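Local coordinates for hypothetical conserved protein (Geobacillus kaustophilus, PDB 2YXY) that is of unknown function, belongs to the DUF1811 family of the SH3 clan, and joins a predicted coiled-coil helical region to a small antiparallel beta sheet, at residues Val80-Leu83 with Ala88-Trp91. Residues are numbered along the deposited sequence; the frame is centred on the assembly and turned at random.
Sequences VRYL and AWGW
Trp89 O is gripped by two backbone N-H groups of the facing strand, Arg81 N at 2.7 Å and Tyr82 N at 3.0 Å. Two consecutive residues thus pair with one across the strands, which defines a classic beta bulge in the hairpin of strands 76-84 and 87-92, within the four-stranded antiparallel sheet. The donors approach differently: Arg81 N lies in the carbonyl plane, whereas Tyr82 N is tilted out of it. Trp89 N returns a straighter bond to Tyr82 O, at 2.7 Å, completing the hydrogen-bonded pair. Arg81 has the backbone twist expected at a bulge, with psi of -53°, and the register slips by one, so Val80 pairs with Gly90 and Leu83 with Ala88.

At the bulge itself, Tyr82 and Trp89 project from the same face and form an offset stack. The phenol and the five-membered part of the indole are 4.2 Å apart between centroids, with planes only 3° from parallel. Tyr82 CG sits between its backbone N and carbonyl carbon (chi1 76°), which lays the ring alongside Trp89; Tyr82 OH consequently rests over the indole face, while Trp89 CB makes a CH-pi contact over the phenol, 3.8 Å from the centroid of the Tyr82 ring. An alanine in place of Trp89 would probably strip the phenol of its stacking partner, leaving the Tyr82 ring freer to turn.

The Arg81 guanidinium lies with one face against Tyr82 CE2, and its NH1 forms a salt bridge with Glu99 OE1; the side chains of Tyr82 and Trp89 also touch that residue. On the other face of the sheet, where Leu83 and Ala88 meet, the fit is tight: Leu83 CD1 comes to 3.4 Å from Ala88 CB.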
loop_
_atom_site.group_PDB
_atom_site.type_symbol
_atom_site.label_atom_id
_atom_site.label_comp_id
_atom_site.label_asym_id
_atom_site.label_seq_id
_atom_site.Cartn_x
_atom_site.Cartn_y
_atom_site.Cartn_z
ATOM N N VAL A 80 3.638 -14.157 -1.360
ATOM C CA VAL A 80 3.373 -13.964 0.055
ATOM C C VAL A 80 3.846 -15.101 0.962
ATOM O O VAL A 80 3.470 -16.257 0.786
ATOM C CB VAL A 80 1.878 -13.765 0.304
ATOM C CG1 VAL A 80 1.630 -13.587 1.798
ATOM C CG2 VAL A 80 1.364 -12.574 -0.513
ATOM N N ARG A 81 4.671 -14.758 1.937
ATOM C CA ARG A 81 5.155 -15.728 2.890
ATOM C C ARG A 81 4.116 -15.728 4.001
ATOM O O ARG A 81 3.589 -16.775 4.370
ATOM C CB ARG A 81 6.532 -15.313 3.422
ATOM C CG ARG A 81 7.038 -16.169 4.582
ATOM C CD ARG A 81 8.308 -15.577 5.198
ATOM N NE ARG A 81 8.504 -16.059 6.563
ATOM C CZ ARG A 81 9.372 -15.549 7.431
ATOM N NH1 ARG A 81 10.150 -14.530 7.092
ATOM N NH2 ARG A 81 9.452 -16.050 8.655
ATOM N N TYR A 82 3.806 -14.549 4.536
ATOM C CA TYR A 82 2.796 -14.483 5.587
ATOM C C TYR A 82 2.219 -13.091 5.788
ATOM O O TYR A 82 2.857 -12.088 5.467
ATOM C CB TYR A 82 3.371 -15.004 6.901
ATOM C CG TYR A 82 4.304 -14.050 7.585
ATOM C CD1 TYR A 82 3.834 -13.177 8.564
ATOM C CD2 TYR A 82 5.656 -14.014 7.256
ATOM C CE1 TYR A 82 4.691 -12.287 9.207
ATOM C CE2 TYR A 82 6.522 -13.130 7.888
ATOM C CZ TYR A 82 6.030 -12.268 8.863
ATOM O OH TYR A 82 6.877 -11.390 9.496
ATOM N N LEU A 83 1.008 -13.055 6.329
ATOM C CA LEU A 83 0.304 -11.818 6.594
ATOM C C LEU A 83 0.349 -11.418 8.073
ATOM O O LEU A 83 0.355 -12.266 8.971
ATOM C CB LEU A 83 -1.146 -11.950 6.150
ATOM C CG LEU A 83 -1.461 -12.083 4.656
ATOM C CD1 LEU A 83 -0.842 -10.919 3.904
ATOM C CD2 LEU A 83 -0.951 -13.408 4.120
ATOM N N ALA A 88 1.765 -7.783 4.085
ATOM C CA ALA A 88 2.036 -9.084 3.512
ATOM C C ALA A 88 3.544 -9.132 3.486
ATOM O O ALA A 88 4.175 -8.255 2.909
ATOM C CB ALA A 88 1.480 -9.167 2.095
ATOM N N TRP A 89 4.129 -10.111 4.162
ATOM C CA TRP A 89 5.577 -10.262 4.146
ATOM C C TRP A 89 5.855 -11.316 3.081
ATOM O O TRP A 89 5.209 -12.365 3.051
ATOM C CB TRP A 89 6.079 -10.755 5.489
ATOM C CG TRP A 89 5.813 -9.805 6.584
ATOM C CD1 TRP A 89 4.624 -9.588 7.225
ATOM C CD2 TRP A 89 6.757 -8.922 7.174
ATOM N NE1 TRP A 89 4.778 -8.620 8.184
ATOM C CE2 TRP A 89 6.083 -8.194 8.174
ATOM C CE3 TRP A 89 8.115 -8.673 6.954
ATOM C CZ2 TRP A 89 6.717 -7.238 8.956
ATOM C CZ3 TRP A 89 8.749 -7.720 7.729
ATOM C CH2 TRP A 89 8.049 -7.012 8.721
ATOM N N GLY A 90 6.813 -11.032 2.215
ATOM C CA GLY A 90 7.139 -11.951 1.141
ATOM C C GLY A 90 8.256 -11.364 0.308
ATOM O O GLY A 90 9.090 -10.622 0.824
ATOM N N TRP A 91 8.274 -11.668 -0.983
ATOM C CA TRP A 91 9.331 -11.150 -1.843
ATOM C C TRP A 91 8.905 -11.019 -3.294
ATOM O O TRP A 91 8.042 -11.766 -3.770
ATOM C CB TRP A 91 10.562 -12.057 -1.729
ATOM C CG TRP A 91 10.197 -13.506 -1.606
ATOM C CD1 TRP A 91 9.640 -14.292 -2.572
ATOM C CD2 TRP A 91 10.264 -14.313 -0.422
ATOM N NE1 TRP A 91 9.346 -15.536 -2.065
ATOM C CE2 TRP A 91 9.721 -15.579 -0.745
ATOM C CE3 TRP A 91 10.732 -14.094 0.887
ATOM C CZ2 TRP A 91 9.623 -16.622 0.191
ATOM C CZ3 TRP A 91 10.635 -15.134 1.819
ATOM C CH2 TRP A 91 10.087 -16.380 1.463
#